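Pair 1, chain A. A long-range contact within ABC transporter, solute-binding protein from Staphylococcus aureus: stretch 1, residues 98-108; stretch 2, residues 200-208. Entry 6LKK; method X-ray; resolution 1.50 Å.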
# COMPACT_ATOMS: atom_id res chain seq x y z
N MET A 98 4.15 4.11 2.54
CA MET A 98 4.49 3.10 1.54
C MET A 98 4.64 3.76 0.18
O MET A 98 3.63 4.06 -0.49
CB MET A 98 3.43 2.00 1.48
CG MET A 98 3.84 0.80 0.65
SD MET A 98 5.16 -0.15 1.43
CE MET A 98 4.24 -0.90 2.76
N PRO A 99 5.86 4.00 -0.28
CA PRO A 99 6.04 4.47 -1.66
C PRO A 99 5.57 3.42 -2.65
O PRO A 99 5.81 2.23 -2.48
CB PRO A 99 7.56 4.70 -1.76
CG PRO A 99 8.03 4.83 -0.36
CD PRO A 99 7.14 3.96 0.46
N THR A 100 4.86 3.88 -3.68
CA THR A 100 4.65 3.06 -4.85
C THR A 100 5.89 3.15 -5.73
O THR A 100 6.62 4.15 -5.72
CB THR A 100 3.41 3.50 -5.62
OG1 THR A 100 3.55 4.86 -6.04
CG2 THR A 100 2.17 3.37 -4.74
N VAL A 101 6.16 2.07 -6.47
CA VAL A 101 7.40 1.97 -7.23
C VAL A 101 7.15 1.27 -8.56
O VAL A 101 6.14 0.58 -8.74
CB VAL A 101 8.51 1.21 -6.46
CG1 VAL A 101 8.80 1.89 -5.13
CG2 VAL A 101 8.12 -0.24 -6.24
N ILE A 102 8.08 1.46 -9.48
CA ILE A 102 8.21 0.62 -10.65
C ILE A 102 9.24 -0.46 -10.33
O ILE A 102 10.29 -0.17 -9.75
CB ILE A 102 8.65 1.44 -11.88
CG1 ILE A 102 7.58 2.47 -12.25
CG2 ILE A 102 8.95 0.53 -13.07
CD1 ILE A 102 8.05 3.50 -13.24
N VAL A 103 8.93 -1.70 -10.69
CA VAL A 103 9.88 -2.80 -10.56
C VAL A 103 10.29 -3.24 -11.96
O VAL A 103 9.45 -3.35 -12.86
CB VAL A 103 9.31 -3.97 -9.74
CG1 VAL A 103 9.20 -3.57 -8.28
CG2 VAL A 103 7.96 -4.41 -10.29
N VAL A 104 11.58 -3.48 -12.13
CA VAL A 104 12.17 -3.82 -13.42
C VAL A 104 12.93 -5.13 -13.25
O VAL A 104 13.63 -5.32 -12.25
CB VAL A 104 13.11 -2.71 -13.92
CG1 VAL A 104 13.74 -3.09 -15.26
CG2 VAL A 104 12.36 -1.39 -14.04
N ASN A 105 12.79 -6.02 -14.23
CA ASN A 105 13.58 -7.25 -14.22
C ASN A 105 14.95 -6.92 -14.80
O ASN A 105 15.07 -6.57 -15.98
CB ASN A 105 12.89 -8.36 -15.01
CG ASN A 105 13.67 -9.66 -14.98
OD1 ASN A 105 14.83 -9.70 -15.39
ND2 ASN A 105 13.05 -10.72 -14.47
N SER A 106 15.98 -7.03 -13.97
CA SER A 106 17.32 -6.60 -14.34
C SER A 106 18.07 -7.63 -15.19
O SER A 106 19.14 -7.30 -15.71
CB SER A 106 18.13 -6.28 -13.08
OG SER A 106 18.13 -7.37 -12.18
N ASP A 107 17.54 -8.84 -15.33
CA ASP A 107 18.11 -9.80 -16.28
C ASP A 107 17.54 -9.63 -17.68
O ASP A 107 18.25 -9.89 -18.66
CB ASP A 107 17.86 -11.23 -15.80
CG ASP A 107 18.89 -11.70 -14.77
OD1 ASP A 107 19.85 -10.94 -14.51
OD2 ASP A 107 18.73 -12.81 -14.23
N LEU A 108 16.29 -9.19 -17.80
CA LEU A 108 15.69 -8.93 -19.10
C LEU A 108 15.97 -7.52 -19.61
O LEU A 108 15.94 -7.29 -20.82
CB LEU A 108 14.18 -9.13 -19.04
CG LEU A 108 13.69 -10.54 -18.72
CD1 LEU A 108 12.19 -10.54 -18.48
CD2 LEU A 108 14.06 -11.50 -19.84
N TYR A 200 15.93 -12.38 -6.45
CA TYR A 200 15.41 -12.29 -7.80
C TYR A 200 15.98 -11.05 -8.49
O TYR A 200 16.33 -10.07 -7.84
CB TYR A 200 13.89 -12.24 -7.78
CG TYR A 200 13.27 -13.56 -7.39
CD1 TYR A 200 13.15 -13.92 -6.06
CD2 TYR A 200 12.83 -14.45 -8.36
CE1 TYR A 200 12.59 -15.13 -5.70
CE2 TYR A 200 12.27 -15.66 -8.00
CZ TYR A 200 12.15 -15.99 -6.67
OH TYR A 200 11.60 -17.20 -6.31
N PRO A 201 16.11 -11.09 -9.82
CA PRO A 201 16.69 -9.96 -10.58
C PRO A 201 15.70 -8.81 -10.72
O PRO A 201 15.10 -8.56 -11.77
CB PRO A 201 17.02 -10.60 -11.93
CG PRO A 201 16.01 -11.69 -12.08
CD PRO A 201 15.78 -12.23 -10.70
N VAL A 202 15.53 -8.08 -9.62
CA VAL A 202 14.54 -7.02 -9.48
C VAL A 202 15.26 -5.72 -9.15
O VAL A 202 16.04 -5.66 -8.20
CB VAL A 202 13.50 -7.35 -8.39
CG1 VAL A 202 12.63 -6.14 -8.06
CG2 VAL A 202 12.63 -8.51 -8.84
N SER A 203 14.98 -4.68 -9.94
CA SER A 203 15.42 -3.32 -9.64
C SER A 203 14.21 -2.48 -9.23
O SER A 203 13.13 -2.60 -9.82
CB SER A 203 16.10 -2.68 -10.86
OG SER A 203 17.35 -3.29 -11.12
N ILE A 204 14.41 -1.64 -8.23
CA ILE A 204 13.36 -0.78 -7.69
C ILE A 204 13.58 0.63 -8.24
O ILE A 204 14.67 1.20 -8.08
CB ILE A 204 13.35 -0.79 -6.16
CG1 ILE A 204 13.17 -2.23 -5.66
CG2 ILE A 204 12.25 0.11 -5.62
CD1 ILE A 204 13.36 -2.41 -4.17
N VAL A 205 12.57 1.18 -8.89
CA VAL A 205 12.65 2.48 -9.54
C VAL A 205 11.59 3.39 -8.94
O VAL A 205 10.40 3.06 -8.94
CB VAL A 205 12.47 2.37 -11.07
CG1 VAL A 205 12.38 3.75 -11.71
CG2 VAL A 205 13.61 1.57 -11.68
N TYR A 206 12.03 4.54 -8.43
CA TYR A 206 11.12 5.56 -7.96
C TYR A 206 10.90 6.56 -9.09
O TYR A 206 11.83 7.32 -9.42
CB TYR A 206 11.70 6.26 -6.73
CG TYR A 206 11.96 5.31 -5.58
CD1 TYR A 206 13.17 4.62 -5.48
CD2 TYR A 206 11.00 5.08 -4.61
CE1 TYR A 206 13.40 3.73 -4.44
CE2 TYR A 206 11.23 4.20 -3.57
CZ TYR A 206 12.43 3.53 -3.49
OH TYR A 206 12.67 2.66 -2.45
N PRO A 207 9.73 6.58 -9.74
CA PRO A 207 9.60 7.33 -11.00
C PRO A 207 9.96 8.80 -10.84
O PRO A 207 9.45 9.49 -9.95
CB PRO A 207 8.12 7.14 -11.38
CG PRO A 207 7.46 6.52 -10.20
CD PRO A 207 8.51 5.84 -9.39
N ILE A 208 10.83 9.28 -11.73
CA ILE A 208 11.32 10.65 -11.65
C ILE A 208 10.21 11.67 -11.85
O ILE A 208 10.32 12.80 -11.37
CB ILE A 208 12.47 10.88 -12.65
CG1 ILE A 208 12.02 10.59 -14.09
CG2 ILE A 208 13.67 10.02 -12.28
CD1 ILE A 208 13.03 11.04 -15.14
O HOH W 1 18.75 -6.40 -9.72

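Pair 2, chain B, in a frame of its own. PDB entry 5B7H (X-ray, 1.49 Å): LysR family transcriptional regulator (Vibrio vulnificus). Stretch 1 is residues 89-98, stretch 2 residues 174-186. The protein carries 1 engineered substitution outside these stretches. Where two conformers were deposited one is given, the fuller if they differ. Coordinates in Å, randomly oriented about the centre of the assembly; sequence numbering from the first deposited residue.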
# COMPACT_ATOMS: atom_id res chain seq x y z
N PRO B 89 -7.24 11.40 13.50
CA PRO B 89 -8.70 11.29 13.46
C PRO B 89 -9.19 10.29 12.44
O PRO B 89 -8.54 10.03 11.43
CB PRO B 89 -9.14 12.71 13.06
CG PRO B 89 -8.04 13.56 13.48
CD PRO B 89 -6.76 12.76 13.27
N PHE B 90 -10.41 9.77 12.68
CA PHE B 90 -11.10 8.92 11.71
C PHE B 90 -12.16 9.74 10.99
O PHE B 90 -12.82 10.62 11.58
CB PHE B 90 -11.82 7.77 12.41
CG PHE B 90 -10.90 6.67 12.87
CD1 PHE B 90 -10.81 6.33 14.19
CD2 PHE B 90 -10.13 5.98 11.96
CE1 PHE B 90 -9.95 5.30 14.61
CE2 PHE B 90 -9.27 4.96 12.40
CZ PHE B 90 -9.20 4.63 13.72
N LYS B 91 -12.34 9.45 9.71
CA LYS B 91 -13.48 9.95 8.97
C LYS B 91 -14.18 8.76 8.33
O LYS B 91 -13.67 7.65 8.30
CB LYS B 91 -13.01 10.88 7.85
CG LYS B 91 -12.31 12.15 8.37
CD LYS B 91 -13.33 13.04 9.03
CE LYS B 91 -12.80 14.47 9.07
NZ LYS B 91 -11.74 14.54 10.05
N MET B 92 -15.39 8.99 7.85
CA MET B 92 -16.02 8.02 6.97
C MET B 92 -15.98 8.54 5.54
O MET B 92 -15.87 9.75 5.29
CB MET B 92 -17.46 7.74 7.42
CG MET B 92 -17.50 7.20 8.84
SD MET B 92 -19.13 6.61 9.34
CE MET B 92 -19.24 5.16 8.26
N VAL B 93 -16.08 7.64 4.58
CA VAL B 93 -16.09 8.04 3.18
C VAL B 93 -17.22 7.31 2.47
O VAL B 93 -17.54 6.16 2.80
CB VAL B 93 -14.76 7.79 2.42
CG1 VAL B 93 -13.67 8.74 2.81
CG2 VAL B 93 -14.31 6.32 2.62
N ILE B 94 -17.82 7.97 1.50
CA ILE B 94 -18.80 7.37 0.60
C ILE B 94 -18.56 7.92 -0.80
O ILE B 94 -17.95 8.97 -0.99
CB ILE B 94 -20.26 7.68 1.02
CG1 ILE B 94 -20.56 9.18 0.91
CG2 ILE B 94 -20.51 7.18 2.41
CD1 ILE B 94 -22.02 9.57 1.34
N SER B 95 -19.02 7.19 -1.80
CA SER B 95 -18.92 7.76 -3.14
C SER B 95 -19.89 8.93 -3.32
O SER B 95 -20.99 8.96 -2.76
CB SER B 95 -19.17 6.70 -4.19
OG SER B 95 -20.52 6.32 -4.16
N ARG B 96 -19.45 9.91 -4.12
CA ARG B 96 -20.34 11.02 -4.49
C ARG B 96 -21.66 10.50 -5.04
O ARG B 96 -22.73 11.09 -4.77
CB ARG B 96 -19.61 11.81 -5.58
CG ARG B 96 -20.37 12.99 -6.13
CD ARG B 96 -20.61 14.00 -5.03
NE ARG B 96 -19.50 14.92 -4.76
CZ ARG B 96 -19.68 16.07 -4.10
NH1 ARG B 96 -20.91 16.38 -3.66
NH2 ARG B 96 -18.67 16.91 -3.87
N HIS B 97 -21.62 9.38 -5.81
CA HIS B 97 -22.82 8.86 -6.48
C HIS B 97 -23.78 8.22 -5.51
O HIS B 97 -24.94 7.98 -5.86
CB HIS B 97 -22.43 7.85 -7.56
CG HIS B 97 -21.56 8.44 -8.63
ND1 HIS B 97 -20.44 7.80 -9.12
CD2 HIS B 97 -21.63 9.63 -9.28
CE1 HIS B 97 -19.87 8.57 -10.04
NE2 HIS B 97 -20.57 9.68 -10.15
N GLN B 98 -23.31 7.94 -4.29
CA GLN B 98 -24.07 7.26 -3.25
C GLN B 98 -24.43 8.22 -2.13
O GLN B 98 -25.05 7.80 -1.15
CB GLN B 98 -23.22 6.12 -2.64
CG GLN B 98 -23.33 4.79 -3.39
CD GLN B 98 -24.66 4.13 -3.09
OE1 GLN B 98 -25.28 4.44 -2.08
NE2 GLN B 98 -25.12 3.23 -3.98
N LEU B 174 -5.03 9.85 -0.65
CA LEU B 174 -5.55 8.52 -0.97
C LEU B 174 -6.86 8.63 -1.76
O LEU B 174 -7.15 7.74 -2.60
CB LEU B 174 -5.77 7.73 0.34
CG LEU B 174 -6.24 6.28 0.11
CD1 LEU B 174 -5.12 5.44 -0.52
CD2 LEU B 174 -6.63 5.72 1.48
N LEU B 175 -7.65 9.69 -1.49
CA LEU B 175 -8.95 9.78 -2.16
C LEU B 175 -8.89 10.50 -3.50
O LEU B 175 -9.92 10.56 -4.19
CB LEU B 175 -9.97 10.50 -1.27
CG LEU B 175 -9.95 10.05 0.20
CD1 LEU B 175 -11.05 10.79 0.93
CD2 LEU B 175 -10.10 8.57 0.39
N ASP B 176 -7.74 10.98 -3.91
CA ASP B 176 -7.67 11.78 -5.14
C ASP B 176 -8.22 11.01 -6.34
O ASP B 176 -7.94 9.81 -6.57
CB ASP B 176 -6.22 12.12 -5.46
CG ASP B 176 -5.69 13.28 -4.64
OD1 ASP B 176 -6.48 13.99 -3.97
OD2 ASP B 176 -4.44 13.48 -4.70
N ASN B 177 -9.04 11.72 -7.12
CA ASN B 177 -9.57 11.21 -8.38
C ASN B 177 -10.51 10.01 -8.21
O ASN B 177 -10.88 9.38 -9.22
CB ASN B 177 -8.45 10.95 -9.41
CG ASN B 177 -7.77 12.19 -9.80
OD1 ASN B 177 -8.44 13.16 -10.08
ND2 ASN B 177 -6.44 12.18 -9.84
N GLN B 178 -11.00 9.75 -7.01
CA GLN B 178 -11.94 8.64 -6.81
C GLN B 178 -13.35 9.09 -6.54
O GLN B 178 -14.21 8.25 -6.29
CB GLN B 178 -11.45 7.72 -5.68
CG GLN B 178 -10.03 7.21 -5.98
CD GLN B 178 -9.75 5.90 -5.27
OE1 GLN B 178 -10.33 4.89 -5.63
NE2 GLN B 178 -8.88 5.93 -4.24
N ASN B 179 -13.61 10.40 -6.61
CA ASN B 179 -14.95 10.99 -6.50
C ASN B 179 -15.67 10.60 -5.20
O ASN B 179 -16.85 10.24 -5.22
CB ASN B 179 -15.79 10.64 -7.74
CG ASN B 179 -16.84 11.66 -8.03
OD1 ASN B 179 -16.87 12.71 -7.39
ND2 ASN B 179 -17.73 11.37 -8.96
N LEU B 180 -14.97 10.72 -4.06
CA LEU B 180 -15.48 10.36 -2.74
C LEU B 180 -15.82 11.61 -1.94
O LEU B 180 -15.38 12.73 -2.25
CB LEU B 180 -14.43 9.56 -1.95
CG LEU B 180 -14.06 8.27 -2.70
CD1 LEU B 180 -12.84 7.66 -2.09
CD2 LEU B 180 -15.23 7.32 -2.63
N VAL B 181 -16.68 11.42 -0.95
CA VAL B 181 -17.11 12.46 -0.02
C VAL B 181 -16.66 12.05 1.37
O VAL B 181 -16.87 10.89 1.77
CB VAL B 181 -18.63 12.64 -0.04
CG1 VAL B 181 -19.03 13.70 0.99
CG2 VAL B 181 -19.06 13.10 -1.46
N VAL B 182 -16.06 12.98 2.11
CA VAL B 182 -15.57 12.74 3.46
C VAL B 182 -16.61 13.25 4.45
O VAL B 182 -17.05 14.41 4.37
CB VAL B 182 -14.23 13.46 3.67
CG1 VAL B 182 -13.76 13.31 5.10
CG2 VAL B 182 -13.21 12.87 2.71
N ILE B 183 -16.97 12.38 5.40
CA ILE B 183 -18.01 12.62 6.39
C ILE B 183 -17.42 12.38 7.78
O ILE B 183 -16.42 11.69 7.94
CB ILE B 183 -19.22 11.67 6.13
CG1 ILE B 183 -19.70 11.81 4.69
CG2 ILE B 183 -20.37 12.01 7.05
CD1 ILE B 183 -20.16 13.21 4.35
N GLU B 184 -18.07 13.00 8.81
CA GLU B 184 -17.68 12.69 10.17
C GLU B 184 -18.39 11.42 10.64
O GLU B 184 -19.56 11.22 10.33
CB GLU B 184 -18.12 13.83 11.10
CG GLU B 184 -17.32 15.07 10.90
CD GLU B 184 -15.93 15.04 11.57
OE1 GLU B 184 -15.23 16.08 11.45
OE2 GLU B 184 -15.54 14.04 12.22
N PRO B 185 -17.69 10.56 11.39
CA PRO B 185 -18.37 9.40 11.99
C PRO B 185 -19.29 9.85 13.10
O PRO B 185 -19.08 10.91 13.72
CB PRO B 185 -17.20 8.58 12.59
CG PRO B 185 -15.95 9.15 11.96
CD PRO B 185 -16.26 10.60 11.71
N PRO B 186 -20.32 9.05 13.41
CA PRO B 186 -21.35 9.48 14.37
C PRO B 186 -20.74 9.69 15.74
O PRO B 186 -19.72 9.10 16.09
CB PRO B 186 -22.31 8.28 14.41
CG PRO B 186 -22.06 7.52 13.18
CD PRO B 186 -20.61 7.73 12.84
O HOH W 2 -12.83 13.36 12.34
O HOH W 3 -16.59 14.27 -5.04

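Pair 1 and pair 2 share one backbone arrangement, an antiparallel two-strand ladder whose strand directions lie 151° apart in both; 14 central residues superpose with an RMSD of 0.7 Å. Each ladder is held by five main-chain hydrogen bonds at matching positions. In pair 1, Ile A102 and Val A205 exchange two (Ile A102 N to Val A205 O, 2.9 Å; Val A205 N to Ile A102 O, 2.8 Å), as do Val A104 and Ser A203. Met B92 with Ile B183 and Ile B94 with Val B181 repeat this pattern in pair 2. The fifth bond closes the end of the ladder: Ser A106 N donates to Pro A201 O at 2.8 Å, and Arg B96 N to Asn B179 O at 2.8 Å.

The hydrogen-bonded pairs place their side chains on a common face. At the first, Ile A102 and Val A205 pack CB to CB at 4.0 Å, whereas the CB atoms of Met B92 and Ile B183 stand 4.5 Å apart. Both side chains of stretch 1 also extend along stretch 2: Ile A102 CD1 lies 4.1 Å from Pro A207 CB, and Met B92 places its CG 4.0 Å from CG of Pro B185 and its SD 4.0 Å from CD of Pro B186. At the second, Val A104 matches Ile B94 and Ser A203 matches Val B181, with side-chain centres 0.5 Å apart in each case. Val A104 CG2 meets Val A205 CG2 at 4.0 Å; in pair 2, Ile B94 CG1 packs directly across the ladder on Val B181 CB at 4.1 Å.

On the other face, Val A103 and Val B93 nearly coincide, both in the m rotamer. Val A103 CG1 approaches Val A202 CG1 at 4.3 Å, while Val B93 CG1 approaches Val B182 CG2, across the bridge, at 4.2 Å. Val B93 CG1 also touches Leu B175 CD1 at 3.8 Å.

The flanks diverge most. Val A101 CG1 packs on Ile A204 CG2 (3.9 Å) and on CE2 of Tyr A206 (3.7 Å), an apolar cluster. The matched Lys B91 and Glu B184 carry opposite charges, yet NZ of Lys B91 and OE1 of Glu B184 are 4.1 Å apart, beyond a salt bridge. A water joins the two side chains, accepting from Lys B91 NZ and donating to Glu B184 OE2, both at 2.8 Å. At the other end, Ser A106 and Arg B96 touch the same two matched positions. Ser A106 sets its OG 3.4 Å from Pro A201 CB and its CB 3.7 Å from Ser A203 OG; Arg B96 CB lies 3.4 Å from Asn B179 OD1. The manner differs: pair 1 uses a small hydroxyl side chain, whereas the longer Arg B96 lays one guanidinium face over Val B181, its NE 3.8 Å from Val B181 CG2.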